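Pilus assembly protein CpaE (Caulobacter crescentus, PDB 4N0P) probably takes part in pilus assembly and may bind and hydrolyse ATP as a whole protein, of which this piece is the receiver-like domain. Local coordinates at residues 26-31 with 53-58; 75-80 with 103-108; 35-40 with 131-136; 58-63 with 87-92; 21-26 with 48-53. All coordinates share one frame; numbering follows the deposited sequence. Where two conformers were deposited one is given.

Contact 1. Residues 26-31 with 53-58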
# COMPACT_ATOMS: atom_id res chain seq x y z
N HIS A 26 -2.24 -7.10 0.33
CA HIS A 26 -2.00 -7.37 -1.10
C HIS A 26 -1.25 -6.18 -1.65
O HIS A 26 -1.77 -5.06 -1.57
CB HIS A 26 -3.30 -7.58 -1.89
CG HIS A 26 -4.04 -8.85 -1.58
ND1 HIS A 26 -5.26 -9.13 -2.17
CD2 HIS A 26 -3.71 -9.87 -0.73
CE1 HIS A 26 -5.65 -10.28 -1.65
NE2 HIS A 26 -4.74 -10.78 -0.80
N ALA A 27 -0.02 -6.40 -2.16
CA ALA A 27 0.73 -5.29 -2.70
C ALA A 27 0.81 -5.46 -4.23
O ALA A 27 1.27 -6.48 -4.71
CB ALA A 27 2.14 -5.25 -2.07
N PHE A 28 0.30 -4.50 -4.97
CA PHE A 28 0.35 -4.52 -6.44
C PHE A 28 1.38 -3.52 -6.84
O PHE A 28 1.09 -2.32 -6.84
CB PHE A 28 -1.03 -4.17 -7.06
CG PHE A 28 -2.06 -5.25 -6.87
CD1 PHE A 28 -2.80 -5.33 -5.69
CD2 PHE A 28 -2.35 -6.14 -7.89
CE1 PHE A 28 -3.74 -6.34 -5.52
CE2 PHE A 28 -3.30 -7.14 -7.72
CZ PHE A 28 -3.98 -7.24 -6.52
N CYS A 29 2.61 -4.00 -7.08
CA CYS A 29 3.76 -3.13 -7.41
C CYS A 29 3.90 -2.95 -8.90
O CYS A 29 3.51 -3.81 -9.69
CB CYS A 29 5.05 -3.68 -6.81
SG CYS A 29 4.90 -4.13 -5.07
N ALA A 30 4.54 -1.86 -9.28
CA ALA A 30 4.81 -1.56 -10.69
C ALA A 30 6.31 -1.47 -10.93
O ALA A 30 6.75 -1.51 -12.09
CB ALA A 30 4.14 -0.24 -11.07
N ARG A 31 7.12 -1.34 -9.85
CA ARG A 31 8.58 -1.23 -9.94
C ARG A 31 9.26 -2.38 -9.21
O ARG A 31 8.86 -2.70 -8.09
CB ARG A 31 9.07 0.11 -9.38
CG ARG A 31 8.55 1.30 -10.17
CD ARG A 31 8.90 2.62 -9.53
NE ARG A 31 7.95 3.65 -9.96
CZ ARG A 31 8.06 4.40 -11.06
NH1 ARG A 31 9.11 4.25 -11.86
NH2 ARG A 31 7.14 5.30 -11.36
N ILE A 53 1.05 -10.68 0.19
CA ILE A 53 1.18 -11.20 -1.18
C ILE A 53 1.56 -10.06 -2.08
O ILE A 53 0.85 -9.06 -2.18
CB ILE A 53 -0.14 -11.87 -1.67
CG1 ILE A 53 -0.62 -13.00 -0.73
CG2 ILE A 53 0.05 -12.43 -3.10
CD1 ILE A 53 -2.12 -13.25 -0.90
N VAL A 54 2.71 -10.23 -2.78
CA VAL A 54 3.17 -9.21 -3.71
C VAL A 54 2.74 -9.64 -5.15
O VAL A 54 2.92 -10.81 -5.54
CB VAL A 54 4.69 -8.95 -3.50
CG1 VAL A 54 5.20 -7.87 -4.43
CG2 VAL A 54 4.95 -8.53 -2.05
N ARG A 55 2.03 -8.76 -5.86
CA ARG A 55 1.54 -9.04 -7.22
C ARG A 55 2.08 -7.98 -8.19
O ARG A 55 2.51 -6.90 -7.77
CB ARG A 55 0.01 -9.14 -7.27
CG ARG A 55 -0.50 -10.41 -6.59
CD ARG A 55 -2.00 -10.48 -6.61
NE ARG A 55 -2.43 -11.78 -6.12
CZ ARG A 55 -3.04 -11.97 -4.96
NH1 ARG A 55 -3.32 -10.95 -4.17
NH2 ARG A 55 -3.38 -13.20 -4.59
N ASP A 56 2.08 -8.31 -9.50
CA ASP A 56 2.58 -7.39 -10.52
C ASP A 56 1.42 -6.70 -11.20
O ASP A 56 0.26 -7.08 -11.00
CB ASP A 56 3.45 -8.16 -11.55
CG ASP A 56 2.73 -9.26 -12.32
OD1 ASP A 56 1.77 -9.84 -11.77
OD2 ASP A 56 3.16 -9.57 -13.46
N GLY A 57 1.74 -5.72 -12.03
CA GLY A 57 0.74 -5.00 -12.81
C GLY A 57 0.21 -3.74 -12.18
O GLY A 57 -0.71 -3.14 -12.75
N GLY A 58 0.74 -3.39 -11.01
CA GLY A 58 0.40 -2.17 -10.28
C GLY A 58 -1.07 -1.92 -10.01
O GLY A 58 -1.88 -2.85 -10.00
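Ala27 N to Ile53 O (2.8 Å), Arg55 N to Ala27 O (2.7 Å) and Cys29 N to Arg55 O (3.0 Å) are the backbone hydrogen bonds of the parallel strands. Beyond them Gly58 N reaches Cys29 O at 3.1 Å, well above the carbonyl plane, as the second segment turns into its helix. On the face of His26, Phe28 and Arg55, NH1 of the arginine hangs 3.3 Å over the centre of the His26 ring, guanidinium edge-on and planes 83° apart, while the imidazole's ND1 bonds to Tyr66 OH. With CG anti to its carbonyl carbon (chi1 -70°), the extended arginine runs beside the Phe28 ring, CB making an off-centre CH-pi contact and CD lying 3.8 Å from CE2. Ala27 and Val54 share the other face, and just past the strand Cys29 SG touches Val54 CG1 at 3.8 Å. The pairing closes the beta-alpha-beta unit of strand 24-28, helix 32-42 and strand 51-55 at the C-terminal ends of the strands. Strand 51-55 forms one edge of the sheet, with 24-28 next to it; helix 32-42 packs through Ile38 on Ala27 and Val54, helix 58-65 through Ala61 and Ala62 on Phe28.

Contact 2. Residues 75-80 with 103-108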
# COMPACT_ATOMS: atom_id res chain seq x y z
N VAL A 75 -4.46 -2.84 1.06
CA VAL A 75 -4.10 -2.88 -0.36
C VAL A 75 -2.99 -1.85 -0.57
O VAL A 75 -3.20 -0.66 -0.28
CB VAL A 75 -5.31 -2.62 -1.29
CG1 VAL A 75 -4.85 -2.55 -2.76
CG2 VAL A 75 -6.37 -3.71 -1.13
N MET A 76 -1.83 -2.28 -1.04
CA MET A 76 -0.72 -1.37 -1.34
C MET A 76 -0.60 -1.28 -2.85
O MET A 76 -0.62 -2.32 -3.53
CB MET A 76 0.60 -1.86 -0.72
CG MET A 76 0.57 -1.92 0.78
SD MET A 76 2.19 -2.41 1.47
CE MET A 76 3.13 -0.99 1.15
N VAL A 77 -0.60 -0.06 -3.41
CA VAL A 77 -0.59 0.07 -4.87
C VAL A 77 0.47 1.06 -5.35
O VAL A 77 0.86 1.98 -4.64
CB VAL A 77 -1.98 0.47 -5.44
CG1 VAL A 77 -3.00 -0.66 -5.25
CG2 VAL A 77 -2.47 1.79 -4.83
N GLU A 78 0.85 0.90 -6.62
CA GLU A 78 1.84 1.76 -7.25
C GLU A 78 1.50 1.84 -8.73
O GLU A 78 0.93 0.90 -9.28
CB GLU A 78 3.22 1.12 -7.02
CG GLU A 78 4.42 1.87 -7.50
CD GLU A 78 5.73 1.12 -7.33
OE1 GLU A 78 5.75 -0.11 -7.57
OE2 GLU A 78 6.73 1.77 -6.97
N THR A 79 1.85 2.94 -9.38
CA THR A 79 1.64 3.06 -10.84
C THR A 79 2.88 3.70 -11.48
O THR A 79 3.56 4.47 -10.82
CB THR A 79 0.35 3.85 -11.17
OG1 THR A 79 0.20 3.89 -12.59
CG2 THR A 79 0.36 5.27 -10.62
N LEU A 80 3.14 3.40 -12.76
CA LEU A 80 4.23 4.06 -13.50
C LEU A 80 3.71 5.26 -14.32
O LEU A 80 4.50 5.95 -14.97
CB LEU A 80 4.86 3.06 -14.49
CG LEU A 80 5.53 1.80 -13.94
CD1 LEU A 80 5.56 0.72 -15.01
CD2 LEU A 80 6.92 2.10 -13.50
N VAL A 103 -6.04 1.65 2.14
CA VAL A 103 -5.26 1.74 0.91
C VAL A 103 -4.00 2.58 1.17
O VAL A 103 -4.08 3.68 1.72
CB VAL A 103 -6.10 2.29 -0.29
CG1 VAL A 103 -5.21 2.57 -1.52
CG2 VAL A 103 -7.23 1.31 -0.66
N VAL A 104 -2.85 2.04 0.75
CA VAL A 104 -1.57 2.74 0.87
C VAL A 104 -1.02 2.88 -0.55
O VAL A 104 -1.00 1.90 -1.28
CB VAL A 104 -0.59 1.99 1.82
CG1 VAL A 104 0.81 2.57 1.72
CG2 VAL A 104 -1.09 2.05 3.27
N VAL A 105 -0.54 4.06 -0.90
CA VAL A 105 0.03 4.30 -2.23
C VAL A 105 1.53 4.44 -2.09
O VAL A 105 2.00 5.13 -1.20
CB VAL A 105 -0.62 5.56 -2.89
CG1 VAL A 105 0.11 5.95 -4.20
CG2 VAL A 105 -2.13 5.36 -3.11
N VAL A 106 2.29 3.79 -2.98
CA VAL A 106 3.74 3.94 -3.05
C VAL A 106 4.01 4.71 -4.34
O VAL A 106 3.56 4.29 -5.40
CB VAL A 106 4.50 2.59 -3.00
CG1 VAL A 106 6.01 2.84 -3.06
CG2 VAL A 106 4.13 1.79 -1.76
N GLY A 107 4.69 5.83 -4.25
CA GLY A 107 4.98 6.64 -5.44
C GLY A 107 6.41 7.13 -5.50
O GLY A 107 7.15 6.97 -4.53
N GLN A 108 6.83 7.74 -6.60
CA GLN A 108 8.21 8.26 -6.65
C GLN A 108 8.22 9.77 -6.59
O GLN A 108 9.30 10.36 -6.59
CB GLN A 108 8.96 7.81 -7.94
CG GLN A 108 8.91 6.32 -8.30
CD GLN A 108 9.57 5.38 -7.31
OE1 GLN A 108 8.91 4.55 -6.68
NE2 GLN A 108 10.89 5.45 -7.22
O HOH W 1 2.40 5.12 -7.85
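The Glu78 carboxylate and the Gln108 amide are the flat groups. They are not stacked: their planes are turned 53° apart, and oxygen faces oxygen, Glu78 OE2 lying 3.5 Å from Gln108 OE1. Val106 CG1 brushes the same OE2, and the polar partners of the carboxylate lie elsewhere: OE2 bonds to Thr34 OG1, OE1 to the backbone N of Ala30 and Arg31. The chain of Glu78 is extended, with CG opposite the backbone N (chi1 -176°), which lays CG 3.3 Å from Val106 O on the way out. Behind it the strands run parallel, joined by Val104 N to Val75 O (2.9 Å), Val77 N to Val104 O (2.9 Å) and Val106 N to Val77 O (2.8 Å). Where they part, one water carries on the pairing, accepting from Thr79 N at 2.7 Å and donating to Val106 O at 2.8 Å. Valines fill one face, Val77 CG2 meeting Val105 CG2 at 4.0 Å; on the other, Met76 bends at chi3 to bring CE to Val106 CG2. Apolar strands ending in a buried acid fit a receiver domain, whose phosphoacceptor aspartate commonly sits at the end of the third strand. Here Glu78 appears to hold that place, and its three hydrogen bonds, with Thr34, Ala30 and Arg31, fix the position of the carboxylate.

Contact 3. Residues 35-40 with 131-136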
# COMPACT_ATOMS: atom_id res chain seq x y z
N ALA A 35 8.75 -3.97 -5.19
CA ALA A 35 8.42 -5.37 -4.89
C ALA A 35 9.46 -5.95 -3.94
O ALA A 35 9.08 -6.55 -2.95
CB ALA A 35 8.37 -6.19 -6.20
N ALA A 36 10.75 -5.70 -4.19
CA ALA A 36 11.86 -6.19 -3.35
C ALA A 36 11.79 -5.63 -1.93
O ALA A 36 11.98 -6.37 -0.97
CB ALA A 36 13.20 -5.84 -3.99
N LEU A 37 11.46 -4.34 -1.79
CA LEU A 37 11.33 -3.66 -0.51
C LEU A 37 10.18 -4.26 0.31
O LEU A 37 10.34 -4.49 1.49
CB LEU A 37 11.08 -2.16 -0.77
CG LEU A 37 10.52 -1.38 0.41
CD1 LEU A 37 11.63 -0.90 1.30
CD2 LEU A 37 9.64 -0.24 -0.10
N ILE A 38 9.02 -4.47 -0.33
CA ILE A 38 7.85 -4.99 0.38
C ILE A 38 8.12 -6.45 0.78
O ILE A 38 7.82 -6.83 1.92
CB ILE A 38 6.57 -4.81 -0.47
CG1 ILE A 38 6.28 -3.27 -0.59
CG2 ILE A 38 5.37 -5.57 0.18
CD1 ILE A 38 5.18 -2.89 -1.59
N GLU A 39 8.77 -7.23 -0.10
CA GLU A 39 9.13 -8.62 0.23
C GLU A 39 10.11 -8.67 1.42
O GLU A 39 9.95 -9.50 2.33
CB GLU A 39 9.70 -9.33 -0.99
CG GLU A 39 8.65 -9.68 -2.04
CD GLU A 39 7.74 -10.89 -1.86
OE1 GLU A 39 7.52 -11.31 -0.70
OE2 GLU A 39 7.18 -11.37 -2.88
N LYS A 40 11.04 -7.71 1.49
CA LYS A 40 11.98 -7.60 2.61
C LYS A 40 11.24 -7.25 3.90
O LYS A 40 11.49 -7.87 4.93
CB LYS A 40 13.05 -6.54 2.30
CG LYS A 40 14.43 -6.93 2.76
CD LYS A 40 15.50 -5.94 2.28
CE LYS A 40 16.13 -6.29 0.94
NZ LYS A 40 17.29 -5.43 0.63
N LEU A 131 12.63 4.16 0.15
CA LEU A 131 12.21 3.75 1.49
C LEU A 131 13.04 2.59 1.97
O LEU A 131 13.53 1.83 1.14
CB LEU A 131 10.76 3.23 1.40
CG LEU A 131 9.63 4.17 1.19
CD1 LEU A 131 8.71 3.64 0.11
CD2 LEU A 131 8.87 4.37 2.48
N GLY A 132 13.07 2.39 3.28
CA GLY A 132 13.67 1.20 3.87
C GLY A 132 12.57 0.28 4.40
O GLY A 132 11.46 0.74 4.69
N PRO A 133 12.84 -1.03 4.59
CA PRO A 133 11.79 -1.93 5.11
C PRO A 133 11.20 -1.48 6.45
O PRO A 133 9.99 -1.63 6.64
CB PRO A 133 12.54 -3.26 5.28
CG PRO A 133 13.64 -3.18 4.29
CD PRO A 133 14.09 -1.76 4.32
N LEU A 134 12.02 -0.90 7.37
CA LEU A 134 11.51 -0.40 8.66
C LEU A 134 10.46 0.72 8.44
O LEU A 134 9.46 0.78 9.16
CB LEU A 134 12.66 0.08 9.58
CG LEU A 134 12.27 0.60 10.98
CD1 LEU A 134 11.54 -0.46 11.81
CD2 LEU A 134 13.50 1.10 11.73
N GLN A 135 10.64 1.56 7.40
CA GLN A 135 9.67 2.61 7.12
C GLN A 135 8.33 1.99 6.71
O GLN A 135 7.29 2.51 7.11
CB GLN A 135 10.19 3.58 6.04
CG GLN A 135 11.26 4.56 6.55
CD GLN A 135 12.55 3.89 7.02
OE1 GLN A 135 13.19 3.14 6.29
NE2 GLN A 135 12.93 4.14 8.27
N VAL A 136 8.34 0.87 5.95
CA VAL A 136 7.12 0.17 5.54
C VAL A 136 6.43 -0.44 6.78
O VAL A 136 5.22 -0.29 6.93
CB VAL A 136 7.39 -0.89 4.44
CG1 VAL A 136 6.17 -1.80 4.19
CG2 VAL A 136 7.81 -0.19 3.15
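Leu131, in the turn after the last strand, meets Leu37 first: its carbonyl O lies 3.3 Å from Leu37 CD1, and its CB lies 3.9 Å from Leu37 CD2, the two side chains crossing at about a right angle. Gly132 follows at the N-cap position. Its carbonyl carbon is 3.4 Å from Leu37 CD1, so this methyl rests on the backbone from Leu131 O to Pro133 N. Gly132 N donates a weak hydrogen bond to Gln135 OE1, as in the return half of a capping box. Pro133, the first helical residue, presents its ring to Leu37 and Lys40, one turn apart: CD lies 4.0 Å from Leu37 CD1, and CG lies 3.9 Å from Lys40 CD, where the aliphatic part of the lysine lies across the ring before its amino end leads away. One turn into the helix, Val136 supplies the last touch, CG2 to Leu37 CD2 at 3.7 Å. Leu37 can reach all four residues because its CG lies opposite the backbone N (chi1 163°), projecting the isobutyl group outward with one methyl over the capping turn and the other between Leu131 and Val136. The first and last helices of a receiver fold lie on the same side of the sheet, and here one leucine fills the join. The chemistry is apolar: a plug of methyls set against a turn, with no charge pair or polar bond between the segments to fix its direction, and with the lysine stem lying across the proline ring.

Contact 4. Residues 58-63 with 87-92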
# COMPACT_ATOMS: atom_id res chain seq x y z
N GLY A 58 0.74 -3.39 -11.01
CA GLY A 58 0.40 -2.17 -10.28
C GLY A 58 -1.07 -1.92 -10.01
O GLY A 58 -1.88 -2.85 -10.00
N LEU A 59 -1.43 -0.64 -9.81
CA LEU A 59 -2.80 -0.23 -9.51
C LEU A 59 -3.80 -0.70 -10.59
O LEU A 59 -4.92 -1.10 -10.28
CB LEU A 59 -2.84 1.29 -9.34
CG LEU A 59 -4.19 1.95 -9.09
CD1 LEU A 59 -4.95 1.30 -7.95
CD2 LEU A 59 -3.99 3.40 -8.79
N GLU A 60 -3.37 -0.69 -11.88
CA GLU A 60 -4.24 -1.15 -12.98
C GLU A 60 -4.67 -2.61 -12.76
O GLU A 60 -5.85 -2.92 -12.86
CB GLU A 60 -3.50 -1.00 -14.32
CG GLU A 60 -3.12 0.44 -14.66
CD GLU A 60 -1.83 1.07 -14.14
OE1 GLU A 60 -1.26 0.64 -13.11
OE2 GLU A 60 -1.42 2.08 -14.76
N ALA A 61 -3.71 -3.49 -12.36
CA ALA A 61 -4.03 -4.89 -12.09
C ALA A 61 -4.87 -5.02 -10.83
O ALA A 61 -5.70 -5.92 -10.73
CB ALA A 61 -2.76 -5.70 -11.92
N ALA A 62 -4.66 -4.11 -9.86
CA ALA A 62 -5.44 -4.13 -8.61
C ALA A 62 -6.92 -3.89 -8.92
O ALA A 62 -7.77 -4.65 -8.45
CB ALA A 62 -4.92 -3.07 -7.63
N VAL A 63 -7.23 -2.87 -9.73
CA VAL A 63 -8.61 -2.54 -10.11
C VAL A 63 -9.26 -3.76 -10.79
O VAL A 63 -10.41 -4.11 -10.47
CB VAL A 63 -8.65 -1.27 -10.98
CG1 VAL A 63 -10.06 -1.04 -11.57
CG2 VAL A 63 -8.19 -0.06 -10.17
N LEU A 87 -4.90 9.11 -9.84
CA LEU A 87 -6.15 9.54 -9.22
C LEU A 87 -7.38 8.93 -9.89
O LEU A 87 -8.27 8.45 -9.18
CB LEU A 87 -6.23 11.06 -9.18
CG LEU A 87 -5.18 11.66 -8.26
CD1 LEU A 87 -4.94 13.12 -8.57
CD2 LEU A 87 -5.50 11.38 -6.81
N HIS A 88 -7.40 8.86 -11.23
CA HIS A 88 -8.52 8.25 -11.94
C HIS A 88 -8.67 6.75 -11.56
O HIS A 88 -9.78 6.26 -11.31
CB HIS A 88 -8.31 8.40 -13.46
CG HIS A 88 -9.32 7.65 -14.28
ND1 HIS A 88 -10.63 8.08 -14.38
CD2 HIS A 88 -9.17 6.52 -15.00
CE1 HIS A 88 -11.25 7.19 -15.15
NE2 HIS A 88 -10.41 6.23 -15.55
N LEU A 89 -7.55 6.03 -11.50
CA LEU A 89 -7.58 4.62 -11.15
C LEU A 89 -7.97 4.41 -9.69
O LEU A 89 -8.62 3.42 -9.38
CB LEU A 89 -6.23 3.97 -11.44
CG LEU A 89 -5.88 3.76 -12.93
CD1 LEU A 89 -4.40 3.54 -13.10
CD2 LEU A 89 -6.62 2.61 -13.51
N LEU A 90 -7.62 5.36 -8.79
CA LEU A 90 -8.02 5.26 -7.38
C LEU A 90 -9.54 5.39 -7.23
O LEU A 90 -10.14 4.71 -6.39
CB LEU A 90 -7.29 6.28 -6.49
CG LEU A 90 -5.84 5.94 -6.17
CD1 LEU A 90 -5.17 7.09 -5.51
CD2 LEU A 90 -5.71 4.72 -5.27
N ASP A 91 -10.18 6.22 -8.09
CA ASP A 91 -11.65 6.35 -8.14
C ASP A 91 -12.27 4.98 -8.50
O ASP A 91 -13.20 4.52 -7.85
CB ASP A 91 -12.06 7.43 -9.17
CG ASP A 91 -11.81 8.90 -8.80
OD1 ASP A 91 -11.73 9.21 -7.58
OD2 ASP A 91 -11.73 9.74 -9.72
N SER A 92 -11.68 4.28 -9.51
CA SER A 92 -12.13 2.94 -9.93
C SER A 92 -11.90 1.91 -8.81
O SER A 92 -12.75 1.04 -8.58
CB SER A 92 -11.39 2.52 -11.19
OG SER A 92 -11.68 3.39 -12.27
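Leu59, Glu60 and Val63 of one helix pack on Leu89, Leu90 and Ser92 of the next in a side-by-side helix-helix contact on one face of the receiver-like sheet. The short segments run nearly parallel, 20° apart, with their axes 9.6 Å from each other. Leu89 is central to the contact. Its CB lies 3.5 Å from Leu59 CD2, where the two leucines slide past each other in opposite directions; Leu59 has CG opposite its backbone N (chi1 177°), which sends the isobutyl group across to the other helix. The same CD2 also meets Leu90 CG at 4.1 Å, this second pair being at about a right angle. At the end of the side chain, CD1 of Leu89 lies against the flank of Glu60, 3.7 Å from Glu60 CG and equally near the carboxylate atom OE2. The glutamate chain is bent at chi2, which brings its CG, CD and OE2 alongside the methyl, and OE2 has a weak hydrogen bond to Thr79 OG1. One turn on from Leu59 and Glu60, Val63 divides its branches: CG2 rests 3.6 Å from the backbone O of Leu89, and CG1 touches Ser92 CB at 3.8 Å. The contact is therefore an aliphatic seam with one acid turned alongside it. Beneath it, Leu59 and Ala62 sit on Val77 of strand 74-77, and Ala61 and Ala62 on Phe28 of strand 24-28. Beyond the seam, helix 112-120 takes Leu90 and Leu87 on Leu118, so helix 83-94 lies between two others.

Contact 5. Residues 21-26 with 48-53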
# COMPACT_ATOMS: atom_id res chain seq x y z
N PRO A 21 -0.58 -6.60 13.59
CA PRO A 21 -1.64 -7.58 13.90
C PRO A 21 -1.93 -8.53 12.75
O PRO A 21 -1.33 -8.42 11.68
CB PRO A 21 -2.85 -6.72 14.24
CG PRO A 21 -2.61 -5.46 13.60
CD PRO A 21 -1.14 -5.22 13.53
N ARG A 22 -2.78 -9.53 12.99
CA ARG A 22 -3.05 -10.51 11.94
C ARG A 22 -3.96 -9.88 10.89
O ARG A 22 -5.14 -9.67 11.10
CB ARG A 22 -3.62 -11.81 12.50
CG ARG A 22 -3.71 -12.91 11.45
CD ARG A 22 -4.12 -14.22 12.05
NE ARG A 22 -5.44 -14.15 12.67
CZ ARG A 22 -6.01 -15.16 13.33
NH1 ARG A 22 -5.37 -16.32 13.47
NH2 ARG A 22 -7.21 -15.01 13.88
N ILE A 23 -3.37 -9.55 9.77
CA ILE A 23 -4.03 -8.91 8.64
C ILE A 23 -3.56 -9.57 7.35
O ILE A 23 -2.57 -10.30 7.34
CB ILE A 23 -3.73 -7.37 8.63
CG1 ILE A 23 -2.20 -7.09 8.50
CG2 ILE A 23 -4.36 -6.62 9.82
CD1 ILE A 23 -1.85 -5.66 8.16
N THR A 24 -4.29 -9.30 6.28
CA THR A 24 -3.91 -9.74 4.93
C THR A 24 -3.53 -8.49 4.17
O THR A 24 -4.27 -7.49 4.22
CB THR A 24 -5.02 -10.53 4.25
OG1 THR A 24 -6.26 -9.80 4.40
CG2 THR A 24 -5.18 -11.92 4.83
N ILE A 25 -2.37 -8.51 3.50
CA ILE A 25 -1.87 -7.39 2.73
C ILE A 25 -1.68 -7.83 1.28
O ILE A 25 -1.00 -8.82 1.06
CB ILE A 25 -0.50 -6.83 3.27
CG1 ILE A 25 -0.56 -6.40 4.75
CG2 ILE A 25 0.03 -5.70 2.34
CD1 ILE A 25 0.87 -6.13 5.39
N HIS A 26 -2.24 -7.10 0.33
CA HIS A 26 -2.00 -7.37 -1.10
C HIS A 26 -1.25 -6.18 -1.65
O HIS A 26 -1.77 -5.06 -1.57
CB HIS A 26 -3.30 -7.58 -1.89
CG HIS A 26 -4.04 -8.85 -1.58
ND1 HIS A 26 -5.26 -9.13 -2.17
CD2 HIS A 26 -3.71 -9.87 -0.73
CE1 HIS A 26 -5.65 -10.28 -1.65
NE2 HIS A 26 -4.74 -10.78 -0.80
N SER A 48 5.35 -11.35 10.88
CA SER A 48 5.00 -12.75 10.69
C SER A 48 3.50 -13.07 10.85
O SER A 48 3.09 -14.10 10.32
CB SER A 48 5.86 -13.67 11.56
OG SER A 48 5.51 -13.46 12.91
N ARG A 49 2.68 -12.22 11.50
CA ARG A 49 1.22 -12.49 11.57
C ARG A 49 0.51 -11.90 10.33
O ARG A 49 -0.68 -12.15 10.13
CB ARG A 49 0.57 -11.90 12.84
CG ARG A 49 0.73 -12.75 14.09
CD ARG A 49 0.03 -12.09 15.28
NE ARG A 49 0.35 -12.81 16.52
CZ ARG A 49 0.21 -12.32 17.75
NH1 ARG A 49 -0.22 -11.08 17.93
NH2 ARG A 49 0.52 -13.06 18.80
N ALA A 50 1.20 -11.04 9.55
CA ALA A 50 0.59 -10.48 8.34
C ALA A 50 0.83 -11.41 7.17
O ALA A 50 1.97 -11.82 6.92
CB ALA A 50 1.15 -9.11 8.04
N ALA A 51 -0.23 -11.77 6.47
CA ALA A 51 -0.07 -12.57 5.26
C ALA A 51 0.10 -11.57 4.12
O ALA A 51 -0.86 -10.88 3.80
CB ALA A 51 -1.29 -13.47 5.05
N THR A 52 1.33 -11.41 3.58
CA THR A 52 1.58 -10.41 2.54
C THR A 52 1.81 -11.07 1.20
O THR A 52 2.72 -11.90 1.09
CB THR A 52 2.82 -9.53 2.91
OG1 THR A 52 2.67 -8.99 4.23
CG2 THR A 52 3.09 -8.41 1.88
N ILE A 53 1.05 -10.68 0.19
CA ILE A 53 1.18 -11.20 -1.18
C ILE A 53 1.56 -10.06 -2.08
O ILE A 53 0.85 -9.06 -2.18
CB ILE A 53 -0.14 -11.87 -1.67
CG1 ILE A 53 -0.62 -13.00 -0.73
CG2 ILE A 53 0.05 -12.43 -3.10
CD1 ILE A 53 -2.12 -13.25 -0.90
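Ile25 and Thr52 stand side by side, pointing the same way from paired strands. Traced outward from Ile25, CB lies 4.0 Å from Thr52 OG1, and the short branch CG2 lies 4.1 Å from Thr52 CG2. CG1, placed opposite the carbonyl carbon (chi1 -57°), runs on past the threonine hydroxyl. At the tip CD1 comes 3.6 Å from Thr52 OG1 and 4.0 Å from Ala50 CB, spanning two residues of the neighbouring strand. Ile23 CG1 lies against the same alanine methyl, so both isoleucines touch this one methyl. The opposite face carries the smaller pair Thr24 and Ala51, followed by His26 beside Ile53. Backbone hydrogen bonds set the parallel pairing: Ala51 N to Ile23 O at 2.9 Å, Ile25 N to Ala51 O at 2.8 Å, and Ile53 N to Ile25 O at 2.9 Å. Before the strands proper, Arg22 CA makes a CH...O contact to Arg49 O, and the two arginine ends lead away. This is the entry end of a beta-alpha-beta unit whose helix 32-42 covers Thr52 through Ile38 and Ala42. On its other side strand 24-28 is bordered by strand 74-77, with Leu74 and Met76 touching Ile25, while helix 133-144 covers Ile23 with Val140 and Tyr144.

In the fold
From the N terminus, contact 5 opens at 21-26 and contact 1 follows at 26-31 on the same strand. Helix 32-42 then opens contact 3 before either has closed. Contact 5 closes at 48-53 and contact 1 at 53-58, completing the first beta-alpha-beta unit; these two cross each other, and both cross contact 3. Gly58 ends contact 1 and begins contact 4, which crosses contact 2: 75-80 opens before 87-92 closes, and 103-108 then completes the unit of strand 74-77, helix 83-94 and strand 102-107. Both lie within the long span of contact 3, which 131-136 finally closes. Contacts 3 and 4 join helices on opposite sides of the chain's centre, about 22 Å apart between centres.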